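Local coordinates for protein CaaX farnesyltransferase alpha subunit Ram2 (Aspergillus fumigatus, PDB 4L9P) that probably forms, with its beta subunit partner, the enzyme that farnesylates CaaX proteins, and may also take part in geranylgeranylating them, at residues N67-R72 and W91-K96; W169-F174 and Y204-G209; G267-Q270 and P275-E278; K329-L334 and E347-Q352. The protein carries 1 engineered substitution. One frame throughout, in Å; residues are numbered along the deposited sequence.

Interaction 1: N67-R72 and W91-K96; sequences NEMSER and WIYRAK
Met69 and Tyr93 meet where the loop 67-70 passes the side of helix 88-100. From its CB, the chain of Met69 starts anti to its own carbonyl carbon (chi1 -56°) and then bends at CG and SD. SD comes to 3.8 Å from the Lys96 O. The terminal CE turns to Tyr93 and lies 3.5 Å from its CE1, coming in obliquely. The Tyr93 ring itself reaches further, to the backbone of the loop. Its OH donates to Glu68 O at a refined 2.4 Å, a very short bond whose exact length is doubtful. The carbonyl oxygen lies at the ring edge, near the ring plane. The side chain of Glu68 runs extended in another direction. Arg72 grips it side-on, with NE 2.7 Å from OE2 and NH2 2.9 Å from OE1. Ser70 OG gives OE2 a second bond through the anti lone pair, so the carboxylate is held by three donors. A water joins the two segments: it accepts from Lys96 NZ and donates to Asn67 OD1. Asn67 closes the preceding helix in a Schellman motif, and Ser70 is the N-cap of helix 71-83, accepting from Ala73 N. Helices 71-83 and 88-100 form an antiparallel helical hairpin, as expected of a prenyltransferase alpha subunit repeat, which is related to the tetratricopeptide repeat.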
loop_
_atom_site.group_PDB
_atom_site.type_symbol
_atom_site.label_atom_id
_atom_site.label_comp_id
_atom_site.label_asym_id
_atom_site.label_seq_id
_atom_site.Cartn_x
_atom_site.Cartn_y
_atom_site.Cartn_z
ATOM N N ASN A 67 -31.909 4.040 13.769
ATOM C CA ASN A 67 -30.925 3.946 14.830
ATOM C C ASN A 67 -31.346 2.908 15.874
ATOM O O ASN A 67 -31.149 3.098 17.078
ATOM C CB ASN A 67 -30.637 5.320 15.465
ATOM C CG ASN A 67 -29.292 5.356 16.193
ATOM O OD1 ASN A 67 -28.320 4.732 15.774
ATOM N ND2 ASN A 67 -29.256 6.034 17.317
ATOM N N GLU A 68 -31.902 1.800 15.391
ATOM C CA GLU A 68 -32.445 0.769 16.267
ATOM C C GLU A 68 -31.345 -0.058 16.905
ATOM O O GLU A 68 -30.459 -0.605 16.167
ATOM C CB GLU A 68 -33.363 -0.152 15.483
ATOM C CG GLU A 68 -33.901 -1.285 16.350
ATOM C CD GLU A 68 -34.941 -2.151 15.642
ATOM O OE1 GLU A 68 -35.822 -1.611 14.943
ATOM O OE2 GLU A 68 -34.858 -3.397 15.790
ATOM N N MET A 69 -31.318 -0.091 18.228
ATOM C CA MET A 69 -30.393 -0.897 19.020
ATOM C C MET A 69 -31.200 -1.986 19.651
ATOM O O MET A 69 -31.941 -1.727 20.612
ATOM C CB MET A 69 -29.717 -0.049 20.112
ATOM C CG MET A 69 -28.966 1.217 19.590
ATOM S SD MET A 69 -27.411 0.815 18.786
ATOM C CE MET A 69 -27.802 1.180 17.106
ATOM N N SER A 70 -31.145 -3.190 19.104
ATOM C CA SER A 70 -32.050 -4.241 19.547
ATOM C C SER A 70 -31.425 -5.601 19.328
ATOM O O SER A 70 -30.496 -5.771 18.516
ATOM C CB SER A 70 -33.328 -4.137 18.725
ATOM O OG SER A 70 -33.097 -4.572 17.388
ATOM N N GLU A 71 -31.931 -6.597 19.997
ATOM C CA GLU A 71 -31.506 -7.961 19.746
ATOM C C GLU A 71 -31.799 -8.435 18.320
ATOM O O GLU A 71 -30.961 -9.144 17.710
ATOM C CB GLU A 71 -32.157 -8.918 20.758
ATOM C CG GLU A 71 -31.698 -8.675 22.185
ATOM C CD GLU A 71 -30.300 -9.178 22.466
ATOM O OE1 GLU A 71 -29.710 -9.899 21.627
ATOM O OE2 GLU A 71 -29.773 -8.838 23.556
ATOM N N ARG A 72 -32.963 -8.104 17.758
ATOM C CA ARG A 72 -33.237 -8.517 16.391
ATOM C C ARG A 72 -32.213 -7.895 15.432
ATOM O O ARG A 72 -31.769 -8.561 14.500
ATOM C CB ARG A 72 -34.700 -8.240 15.940
ATOM C CG ARG A 72 -35.064 -6.777 15.811
ATOM C CD ARG A 72 -36.534 -6.614 15.279
ATOM N NE ARG A 72 -36.782 -5.198 15.159
ATOM C CZ ARG A 72 -37.980 -4.684 15.001
ATOM N NH1 ARG A 72 -39.025 -5.521 14.920
ATOM N NH2 ARG A 72 -38.112 -3.372 14.917
ATOM N N TRP A 91 -20.543 -4.191 10.165
ATOM C CA TRP A 91 -19.708 -4.418 11.353
ATOM C C TRP A 91 -19.721 -3.204 12.281
ATOM O O TRP A 91 -19.752 -3.347 13.513
ATOM C CB TRP A 91 -18.240 -4.633 10.898
ATOM C CG TRP A 91 -17.966 -5.954 10.327
ATOM C CD1 TRP A 91 -17.913 -6.329 8.973
ATOM C CD2 TRP A 91 -17.721 -7.135 11.071
ATOM N NE1 TRP A 91 -17.631 -7.683 8.871
ATOM C CE2 TRP A 91 -17.511 -8.194 10.146
ATOM C CE3 TRP A 91 -17.689 -7.421 12.438
ATOM C CZ2 TRP A 91 -17.191 -9.477 10.560
ATOM C CZ3 TRP A 91 -17.375 -8.720 12.838
ATOM C CH2 TRP A 91 -17.120 -9.727 11.914
ATOM N N ILE A 92 -19.639 -2.009 11.705
ATOM C CA ILE A 92 -19.665 -0.833 12.557
ATOM C C ILE A 92 -21.009 -0.703 13.289
ATOM O O ILE A 92 -21.039 -0.395 14.497
ATOM C CB ILE A 92 -19.402 0.428 11.711
ATOM C CG1 ILE A 92 -17.951 0.329 11.186
ATOM C CG2 ILE A 92 -19.643 1.732 12.508
ATOM C CD1 ILE A 92 -17.739 1.125 10.049
ATOM N N TYR A 93 -22.115 -0.992 12.589
ATOM C CA TYR A 93 -23.422 -0.949 13.234
ATOM C C TYR A 93 -23.513 -2.060 14.316
ATOM O O TYR A 93 -24.018 -1.816 15.412
ATOM C CB TYR A 93 -24.477 -1.118 12.152
ATOM C CG TYR A 93 -25.886 -1.115 12.655
ATOM C CD1 TYR A 93 -26.353 -0.118 13.429
ATOM C CD2 TYR A 93 -26.744 -2.171 12.306
ATOM C CE1 TYR A 93 -27.738 -0.140 13.904
ATOM C CE2 TYR A 93 -28.051 -2.223 12.719
ATOM C CZ TYR A 93 -28.554 -1.205 13.519
ATOM O OH TYR A 93 -29.886 -1.323 13.917
ATOM N N ARG A 94 -22.994 -3.254 14.046
ATOM C CA ARG A 94 -22.961 -4.314 15.053
ATOM C C ARG A 94 -22.269 -3.847 16.319
ATOM O O ARG A 94 -22.780 -4.080 17.408
ATOM C CB ARG A 94 -22.289 -5.591 14.476
ATOM C CG ARG A 94 -22.205 -6.714 15.473
ATOM C CD ARG A 94 -21.619 -7.995 14.833
ATOM N NE ARG A 94 -21.635 -9.091 15.807
ATOM C CZ ARG A 94 -22.621 -9.969 15.908
ATOM N NH1 ARG A 94 -23.682 -9.850 15.119
ATOM N NH2 ARG A 94 -22.539 -10.939 16.826
ATOM N N ALA A 95 -21.089 -3.205 16.193
ATOM C CA ALA A 95 -20.415 -2.802 17.392
ATOM C C ALA A 95 -21.238 -1.771 18.180
ATOM O O ALA A 95 -21.256 -1.814 19.419
ATOM C CB ALA A 95 -19.022 -2.203 17.058
ATOM N N LYS A 96 -21.888 -0.853 17.472
ATOM C CA LYS A 96 -22.782 0.108 18.176
ATOM C C LYS A 96 -23.827 -0.632 18.994
ATOM O O LYS A 96 -24.038 -0.289 20.170
ATOM C CB LYS A 96 -23.493 0.993 17.174
ATOM C CG LYS A 96 -22.614 2.021 16.514
ATOM C CD LYS A 96 -23.526 2.860 15.579
ATOM C CE LYS A 96 -22.784 4.002 14.917
ATOM N NZ LYS A 96 -23.793 4.794 14.137
HETATM O O HOH W 1 -25.759 5.873 15.803
#

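Interaction 2: W169-F174 and Y204-G209; sequences WLVRHF and YMLRFG
Val171 and Leu206 stand closest across two neighbouring helices, with their CA atoms 8.1 Å apart. Residues 169-174 lie on helix 161-174. Residues 204-208 end helix 197-208, and Gly209 is the first residue to leave helical geometry. At this spacing no backbone atoms bond across the gap, and three buried apolar side chains bridge it. The Val171 side chain leaves its backbone toward the other helix. Its CG1 lies anti to the backbone N (chi1 169°) and does nearly all the touching. It meets Met205 SD at 3.7 Å, tip to tip. The Met205 chain also turns toward Val171, then bends at CG and SD. Its last torsion is nearly eclipsed (chi3 -12°), so the exact place of the methyl group should be read with caution. Leu206 comes in from the side, at about a right angle to Val171, and its CD2 lies 4.0 Å from Val171 CG1. The valine branch thus rests against both the thioether and the leucine methyl. Helix 180-192 fills in beside the contact, where Glu182 touches both Val171 and Leu206. Trp177, in the loop after helix 161-174, also touches Val171. Beyond, Trp169 and Leu170 pack on Met133 of helix 123-133, and Tyr204 and Phe208 pack on Tyr264 of helix 259-272.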
loop_
_atom_site.group_PDB
_atom_site.type_symbol
_atom_site.label_atom_id
_atom_site.label_comp_id
_atom_site.label_asym_id
_atom_site.label_seq_id
_atom_site.Cartn_x
_atom_site.Cartn_y
_atom_site.Cartn_z
ATOM N N TRP A 169 -1.198 -3.639 18.239
ATOM C CA TRP A 169 -2.119 -2.849 19.057
ATOM C C TRP A 169 -2.276 -3.524 20.436
ATOM O O TRP A 169 -2.308 -2.817 21.477
ATOM C CB TRP A 169 -3.493 -2.734 18.333
ATOM C CG TRP A 169 -4.501 -2.112 19.237
ATOM C CD1 TRP A 169 -4.727 -0.764 19.469
ATOM C CD2 TRP A 169 -5.318 -2.810 20.155
ATOM N NE1 TRP A 169 -5.658 -0.601 20.445
ATOM C CE2 TRP A 169 -6.042 -1.834 20.905
ATOM C CE3 TRP A 169 -5.532 -4.168 20.403
ATOM C CZ2 TRP A 169 -6.955 -2.193 21.913
ATOM C CZ3 TRP A 169 -6.425 -4.508 21.448
ATOM C CH2 TRP A 169 -7.112 -3.516 22.166
ATOM N N LEU A 170 -2.414 -4.852 20.466
ATOM C CA LEU A 170 -2.638 -5.571 21.726
ATOM C C LEU A 170 -1.453 -5.362 22.638
ATOM O O LEU A 170 -1.647 -5.147 23.890
ATOM C CB LEU A 170 -2.833 -7.040 21.388
ATOM C CG LEU A 170 -3.165 -7.935 22.588
ATOM C CD1 LEU A 170 -4.646 -7.760 22.966
ATOM C CD2 LEU A 170 -2.870 -9.388 22.195
ATOM N N VAL A 171 -0.243 -5.442 22.118
ATOM C CA VAL A 171 0.942 -5.216 22.939
ATOM C C VAL A 171 0.974 -3.813 23.520
ATOM O O VAL A 171 1.277 -3.659 24.728
ATOM C CB VAL A 171 2.222 -5.510 22.111
ATOM C CG1 VAL A 171 3.466 -5.010 22.854
ATOM C CG2 VAL A 171 2.304 -6.978 21.807
ATOM N N ARG A 172 0.670 -2.799 22.747
ATOM C CA ARG A 172 0.680 -1.456 23.300
ATOM C C ARG A 172 -0.433 -1.292 24.320
ATOM O O ARG A 172 -0.227 -0.678 25.387
ATOM C CB ARG A 172 0.525 -0.451 22.167
ATOM C CG ARG A 172 0.626 0.956 22.655
ATOM C CD ARG A 172 0.656 1.927 21.450
ATOM N NE ARG A 172 0.748 3.319 21.894
ATOM C CZ ARG A 172 1.915 3.942 22.092
ATOM N NH1 ARG A 172 3.071 3.244 21.983
ATOM N NH2 ARG A 172 1.917 5.207 22.482
ATOM N N HIS A 173 -1.609 -1.841 24.043
ATOM C CA HIS A 173 -2.774 -1.621 24.902
ATOM C C HIS A 173 -2.596 -2.254 26.264
ATOM O O HIS A 173 -2.886 -1.599 27.296
ATOM C CB HIS A 173 -4.004 -2.194 24.234
ATOM C CG HIS A 173 -5.254 -1.973 25.011
ATOM N ND1 HIS A 173 -5.899 -0.753 25.015
ATOM C CD2 HIS A 173 -6.008 -2.821 25.776
ATOM C CE1 HIS A 173 -6.994 -0.853 25.758
ATOM N NE2 HIS A 173 -7.078 -2.092 26.249
ATOM N N PHE A 174 -2.153 -3.499 26.312
ATOM C CA PHE A 174 -1.976 -4.215 27.598
ATOM C C PHE A 174 -0.536 -4.156 28.120
ATOM O O PHE A 174 -0.192 -4.770 29.123
ATOM C CB PHE A 174 -2.439 -5.648 27.434
ATOM C CG PHE A 174 -3.932 -5.782 27.334
ATOM C CD1 PHE A 174 -4.782 -5.325 28.360
ATOM C CD2 PHE A 174 -4.484 -6.431 26.240
ATOM C CE1 PHE A 174 -6.159 -5.481 28.247
ATOM C CE2 PHE A 174 -5.871 -6.583 26.113
ATOM C CZ PHE A 174 -6.733 -6.123 27.160
ATOM N N TYR A 204 11.173 -6.272 16.627
ATOM C CA TYR A 204 11.713 -4.922 16.784
ATOM C C TYR A 204 10.781 -4.074 17.700
ATOM O O TYR A 204 11.240 -3.351 18.599
ATOM C CB TYR A 204 11.876 -4.231 15.413
ATOM C CG TYR A 204 12.495 -2.854 15.608
ATOM C CD1 TYR A 204 11.701 -1.710 15.873
ATOM C CD2 TYR A 204 13.890 -2.674 15.491
ATOM C CE1 TYR A 204 12.279 -0.448 16.069
ATOM C CE2 TYR A 204 14.476 -1.414 15.661
ATOM C CZ TYR A 204 13.659 -0.313 15.987
ATOM O OH TYR A 204 14.232 0.935 16.195
ATOM N N MET A 205 9.482 -4.169 17.506
ATOM C CA MET A 205 8.582 -3.438 18.378
ATOM C C MET A 205 8.768 -3.855 19.846
ATOM O O MET A 205 8.850 -2.994 20.762
ATOM C CB MET A 205 7.174 -3.729 17.978
ATOM C CG MET A 205 6.173 -2.899 18.772
ATOM S SD MET A 205 5.089 -3.924 19.723
ATOM C CE MET A 205 5.284 -5.518 19.206
ATOM N N LEU A 206 8.857 -5.165 20.091
ATOM C CA LEU A 206 8.949 -5.630 21.496
ATOM C C LEU A 206 10.220 -5.106 22.106
ATOM O O LEU A 206 10.222 -4.748 23.295
ATOM C CB LEU A 206 9.005 -7.164 21.523
ATOM C CG LEU A 206 7.729 -7.873 21.065
ATOM C CD1 LEU A 206 7.951 -9.389 21.049
ATOM C CD2 LEU A 206 6.502 -7.507 21.933
ATOM N N ARG A 207 11.320 -5.104 21.360
ATOM C CA ARG A 207 12.622 -4.783 21.958
ATOM C C ARG A 207 12.997 -3.305 21.917
ATOM O O ARG A 207 13.639 -2.806 22.867
ATOM C CB ARG A 207 13.722 -5.608 21.301
ATOM C CG ARG A 207 13.581 -7.138 21.545
ATOM C CD ARG A 207 13.878 -7.442 22.981
ATOM N NE ARG A 207 14.198 -8.843 23.201
ATOM C CZ ARG A 207 13.616 -9.577 24.151
ATOM N NH1 ARG A 207 12.595 -9.054 24.861
ATOM N NH2 ARG A 207 14.010 -10.833 24.333
ATOM N N PHE A 208 12.604 -2.623 20.841
ATOM C CA PHE A 208 13.124 -1.293 20.537
ATOM C C PHE A 208 12.032 -0.327 20.252
ATOM O O PHE A 208 12.322 0.853 20.085
ATOM C CB PHE A 208 14.162 -1.367 19.387
ATOM C CG PHE A 208 15.347 -2.171 19.761
ATOM C CD1 PHE A 208 16.229 -1.662 20.689
ATOM C CD2 PHE A 208 15.510 -3.477 19.296
ATOM C CE1 PHE A 208 17.307 -2.406 21.112
ATOM C CE2 PHE A 208 16.615 -4.228 19.680
ATOM C CZ PHE A 208 17.503 -3.681 20.622
ATOM N N GLY A 209 10.779 -0.771 20.206
ATOM C CA GLY A 209 9.712 0.180 19.904
ATOM C C GLY A 209 9.395 1.148 21.029
ATOM O O GLY A 209 9.563 0.816 22.201
#

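Interaction 3: G267-Q270 and P275-E278; sequences GVLQ and PLSE
Pro275 comes within contact of Leu269 through its carbonyl oxygen, while its ring is turned away to the surface. Pro275 O lies 4.1 Å from Leu269 CD1, and Leu269 CD2 is about as near. These are van der Waals contacts. The same oxygen accepts the backbone N of Glu278 at 3.1 Å, and this bond closes the short 3-10 turn of 276-278. Leu276 is next. Its side chain leaves the backbone across the line to the helix, but its end comes nearer, and CD2 lies 4.1 Å from Leu269 CD1. The two leucines cross at a slant. The first torsion of Leu269 (chi1 -65°) sets CG anti to its carbonyl carbon. This sends CD1 and CD2 toward the turn, where both come near Pro275 O. The chain leaves helix 259-272 here and passes through the 3-10 turn before helix 280-284. It folds back on the last part of the first helix through Leu269, within the all-helical superhelix of this subunit. The turn is also tied to helix 304-317. Glu317 of that helix accepts the backbone N of Leu276 and of Ser277, one on each carboxylate oxygen, while Leu276 O accepts from Trp309 NE1. Ser277 itself points away from Leu269. Glu278 points back toward it. Its OE1 lies 4.0 Å from Leu269 CD2, where the side chains cross at a slant. That oxygen also forms a salt bridge with Arg274, which lies between the two segments.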
loop_
_atom_site.group_PDB
_atom_site.type_symbol
_atom_site.label_atom_id
_atom_site.label_comp_id
_atom_site.label_asym_id
_atom_site.label_seq_id
_atom_site.Cartn_x
_atom_site.Cartn_y
_atom_site.Cartn_z
ATOM N N GLY A 267 18.660 -2.032 12.042
ATOM C CA GLY A 267 17.772 -1.261 12.890
ATOM C C GLY A 267 18.248 -1.231 14.326
ATOM O O GLY A 267 18.154 -0.186 15.006
ATOM N N VAL A 268 18.756 -2.345 14.831
ATOM C CA VAL A 268 19.280 -2.339 16.209
ATOM C C VAL A 268 20.466 -1.408 16.361
ATOM O O VAL A 268 20.535 -0.635 17.332
ATOM C CB VAL A 268 19.700 -3.750 16.622
ATOM C CG1 VAL A 268 20.394 -3.732 18.019
ATOM C CG2 VAL A 268 18.462 -4.686 16.619
ATOM N N LEU A 269 21.388 -1.456 15.386
ATOM C CA LEU A 269 22.581 -0.566 15.468
ATOM C C LEU A 269 22.158 0.898 15.390
ATOM O O LEU A 269 22.673 1.732 16.122
ATOM C CB LEU A 269 23.628 -0.927 14.410
ATOM C CG LEU A 269 24.243 -2.319 14.630
ATOM C CD1 LEU A 269 25.001 -2.794 13.370
ATOM C CD2 LEU A 269 25.215 -2.295 15.800
ATOM N N GLN A 270 21.218 1.221 14.497
ATOM C CA GLN A 270 20.708 2.612 14.462
ATOM C C GLN A 270 20.078 3.022 15.791
ATOM O O GLN A 270 20.318 4.134 16.296
ATOM C CB GLN A 270 19.670 2.751 13.344
ATOM C CG GLN A 270 18.881 4.091 13.325
ATOM C CD GLN A 270 19.707 5.278 12.808
ATOM O OE1 GLN A 270 20.924 5.169 12.537
ATOM N NE2 GLN A 270 19.043 6.428 12.688
ATOM N N PRO A 275 27.905 1.930 15.155
ATOM C CA PRO A 275 28.211 1.921 13.725
ATOM C C PRO A 275 28.096 0.547 13.067
ATOM O O PRO A 275 28.284 -0.448 13.731
ATOM C CB PRO A 275 29.664 2.382 13.688
ATOM C CG PRO A 275 30.229 1.836 14.977
ATOM C CD PRO A 275 29.122 1.990 16.003
ATOM N N LEU A 276 27.818 0.497 11.761
ATOM C CA LEU A 276 27.833 -0.770 11.013
ATOM C C LEU A 276 29.181 -1.504 11.148
ATOM O O LEU A 276 29.244 -2.717 11.068
ATOM C CB LEU A 276 27.519 -0.509 9.546
ATOM C CG LEU A 276 26.118 0.066 9.310
ATOM C CD1 LEU A 276 25.957 0.420 7.836
ATOM C CD2 LEU A 276 24.958 -0.869 9.763
ATOM N N SER A 277 30.254 -0.764 11.393
ATOM C CA SER A 277 31.561 -1.406 11.485
ATOM C C SER A 277 31.673 -2.412 12.659
ATOM O O SER A 277 32.595 -3.245 12.683
ATOM C CB SER A 277 32.689 -0.350 11.545
ATOM O OG SER A 277 32.460 0.512 12.639
ATOM N N GLU A 278 30.756 -2.360 13.636
ATOM C CA GLU A 278 30.729 -3.417 14.635
ATOM C C GLU A 278 30.622 -4.796 14.034
ATOM O O GLU A 278 30.996 -5.767 14.686
ATOM C CB GLU A 278 29.545 -3.278 15.593
ATOM C CG GLU A 278 29.705 -2.163 16.536
ATOM C CD GLU A 278 29.005 -2.384 17.873
ATOM O OE1 GLU A 278 28.273 -3.421 18.127
ATOM O OE2 GLU A 278 29.186 -1.448 18.663
#

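Interaction 4: K329-L334 and E347-Q352; sequences KMLTLL and EYRIRQ
Leu331 and Thr332 of helix 323-338 make the contacts with Arg349 and Ile350 of helix 343-362. The axes of the two short segments approach to 9.6 Å and run nearly antiparallel, at 166°. Met330 precedes them and faces another way, onto Ile307 and Ala311 of helix 304-317. Leu331 is directed toward the partner helix. Its CB lies 3.7 Å from Ile350 CG1, and the two side chains slide past each other in opposite directions. Its CD1 goes on to Arg349 CB, 3.8 Å away, crossing that side chain at a slant. Only the root of Arg349 is used here, because its chain bends twice (chi2 -74°, chi3 -68°) and carries the guanidinium away. NH1 donates to Gln352 OE1 at 2.9 Å, from well above the amide plane. NH2 forms salt bridges with Asp312 and Glu316 of helix 304-317, so two acids probably share its charge. Thr332 is next, and its OG1 passes Ile350 CD1 at 4.1 Å, at about a right angle. That hydroxyl is bonded back to Val328 O in its own helix, so toward Ile350 it offers no more than contact. Leu334 ends the segment by packing on Trp346. The pair is an antiparallel helical hairpin of the kind that is stacked repeatedly in the right-handed superhelix of prenyltransferase alpha subunits.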
loop_
_atom_site.group_PDB
_atom_site.type_symbol
_atom_site.label_atom_id
_atom_site.label_comp_id
_atom_site.label_asym_id
_atom_site.label_seq_id
_atom_site.Cartn_x
_atom_site.Cartn_y
_atom_site.Cartn_z
ATOM N N LYS A 329 34.124 -1.399 -5.147
ATOM C CA LYS A 329 34.254 -2.793 -5.534
ATOM C C LYS A 329 33.061 -3.653 -5.039
ATOM O O LYS A 329 32.589 -4.536 -5.785
ATOM C CB LYS A 329 35.547 -3.354 -4.931
ATOM C CG LYS A 329 35.811 -4.765 -5.327
ATOM C CD LYS A 329 37.047 -5.310 -4.561
ATOM C CE LYS A 329 37.280 -6.802 -4.907
ATOM N NZ LYS A 329 38.479 -7.432 -4.233
ATOM N N MET A 330 32.658 -3.483 -3.767
ATOM C CA MET A 330 31.527 -4.260 -3.239
ATOM C C MET A 330 30.280 -3.974 -4.080
ATOM O O MET A 330 29.555 -4.907 -4.434
ATOM C CB MET A 330 31.292 -3.905 -1.775
ATOM C CG MET A 330 32.396 -4.307 -0.841
ATOM S SD MET A 330 32.716 -6.103 -0.839
ATOM C CE MET A 330 34.156 -6.202 -1.987
ATOM N N LEU A 331 30.054 -2.687 -4.417
ATOM C CA LEU A 331 28.851 -2.330 -5.161
ATOM C C LEU A 331 28.891 -2.887 -6.590
ATOM O O LEU A 331 27.866 -3.207 -7.195
ATOM C CB LEU A 331 28.676 -0.822 -5.129
ATOM C CG LEU A 331 28.269 -0.283 -3.735
ATOM C CD1 LEU A 331 28.582 1.205 -3.680
ATOM C CD2 LEU A 331 26.726 -0.435 -3.478
ATOM N N THR A 332 30.111 -2.969 -7.147
ATOM C CA THR A 332 30.305 -3.590 -8.441
ATOM C C THR A 332 29.983 -5.097 -8.409
ATOM O O THR A 332 29.342 -5.618 -9.345
ATOM C CB THR A 332 31.736 -3.315 -8.920
ATOM O OG1 THR A 332 31.909 -1.896 -9.042
ATOM C CG2 THR A 332 31.915 -3.950 -10.280
ATOM N N LEU A 333 30.393 -5.787 -7.346
ATOM C CA LEU A 333 29.979 -7.180 -7.216
ATOM C C LEU A 333 28.444 -7.320 -7.199
ATOM O O LEU A 333 27.909 -8.251 -7.782
ATOM C CB LEU A 333 30.558 -7.819 -5.957
ATOM C CG LEU A 333 32.085 -7.957 -5.984
ATOM C CD1 LEU A 333 32.617 -8.449 -4.639
ATOM C CD2 LEU A 333 32.459 -8.949 -7.050
ATOM N N LEU A 334 27.758 -6.422 -6.484
ATOM C CA LEU A 334 26.294 -6.462 -6.426
ATOM C C LEU A 334 25.707 -6.200 -7.813
ATOM O O LEU A 334 24.805 -6.933 -8.238
ATOM C CB LEU A 334 25.794 -5.436 -5.417
ATOM C CG LEU A 334 26.031 -5.874 -3.964
ATOM C CD1 LEU A 334 25.924 -4.710 -2.988
ATOM C CD2 LEU A 334 25.004 -6.996 -3.512
ATOM N N GLU A 347 24.572 1.796 -8.674
ATOM C CA GLU A 347 25.369 2.792 -9.398
ATOM C C GLU A 347 25.145 4.174 -8.783
ATOM O O GLU A 347 26.070 4.978 -8.752
ATOM C CB GLU A 347 25.089 2.766 -10.911
ATOM C CG GLU A 347 25.603 1.495 -11.588
ATOM C CD GLU A 347 25.379 1.403 -13.112
ATOM O OE1 GLU A 347 24.581 2.172 -13.692
ATOM O OE2 GLU A 347 25.975 0.501 -13.719
ATOM N N TYR A 348 23.928 4.434 -8.296
ATOM C CA TYR A 348 23.654 5.702 -7.568
ATOM C C TYR A 348 24.565 5.775 -6.312
ATOM O O TYR A 348 25.167 6.831 -6.021
ATOM C CB TYR A 348 22.175 5.787 -7.181
ATOM C CG TYR A 348 21.811 6.902 -6.253
ATOM C CD1 TYR A 348 21.698 8.195 -6.736
ATOM C CD2 TYR A 348 21.522 6.663 -4.894
ATOM C CE1 TYR A 348 21.327 9.250 -5.904
ATOM C CE2 TYR A 348 21.160 7.719 -4.047
ATOM C CZ TYR A 348 21.044 9.007 -4.558
ATOM O OH TYR A 348 20.694 10.063 -3.734
ATOM N N ARG A 349 24.700 4.660 -5.581
ATOM C CA ARG A 349 25.582 4.623 -4.415
ATOM C C ARG A 349 27.024 4.852 -4.843
ATOM O O ARG A 349 27.736 5.615 -4.201
ATOM C CB ARG A 349 25.484 3.318 -3.625
ATOM C CG ARG A 349 24.114 3.158 -2.926
ATOM C CD ARG A 349 24.000 4.101 -1.704
ATOM N NE ARG A 349 24.936 3.662 -0.668
ATOM C CZ ARG A 349 25.802 4.443 -0.028
ATOM N NH1 ARG A 349 25.909 5.754 -0.325
ATOM N NH2 ARG A 349 26.584 3.913 0.924
ATOM N N ILE A 350 27.459 4.203 -5.927
ATOM C CA ILE A 350 28.833 4.445 -6.456
ATOM C C ILE A 350 29.016 5.932 -6.779
ATOM O O ILE A 350 30.057 6.509 -6.445
ATOM C CB ILE A 350 29.099 3.597 -7.711
ATOM C CG1 ILE A 350 29.163 2.106 -7.307
ATOM C CG2 ILE A 350 30.421 4.029 -8.375
ATOM C CD1 ILE A 350 29.175 1.105 -8.453
ATOM N N ARG A 351 28.031 6.577 -7.382
ATOM C CA ARG A 351 28.156 8.001 -7.723
ATOM C C ARG A 351 28.271 8.844 -6.458
ATOM O O ARG A 351 29.041 9.792 -6.408
ATOM C CB ARG A 351 26.966 8.491 -8.572
ATOM C CG ARG A 351 26.901 7.833 -9.948
ATOM C CD ARG A 351 26.054 8.612 -10.984
ATOM N NE ARG A 351 24.672 8.813 -10.573
ATOM C CZ ARG A 351 23.690 7.925 -10.756
ATOM N NH1 ARG A 351 23.972 6.782 -11.336
ATOM N NH2 ARG A 351 22.427 8.185 -10.358
ATOM N N GLN A 352 27.504 8.483 -5.424
ATOM C CA GLN A 352 27.536 9.246 -4.162
ATOM C C GLN A 352 28.895 9.099 -3.495
ATOM O O GLN A 352 29.467 10.080 -3.029
ATOM C CB GLN A 352 26.521 8.721 -3.168
ATOM C CG GLN A 352 25.047 9.030 -3.488
ATOM C CD GLN A 352 24.133 8.652 -2.332
ATOM O OE1 GLN A 352 24.135 7.508 -1.874
ATOM N NE2 GLN A 352 23.342 9.620 -1.851
#

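Overall arrangement
The four contacts follow one another along the chain, each closing before the next opens, and there are no strands anywhere. Interaction 1 lies near one end of the curved helical array, and interactions 3 and 4 lie beyond the chain's centre, their centres about 52 and 59 Å from that of interaction 1. Interaction 2 is nearer the middle, its centre about 32 Å from that of interaction 1. Interactions 2 and 3 touch, as Phe208 CE2 meets Val268 CG2 at 3.6 Å. Interactions 3 and 4 do not touch, but helix 304-317 packs against both. Residues within the segments of interactions 1, 2 and 4 also reach the beta subunit, so the array meets its partner along much of its length.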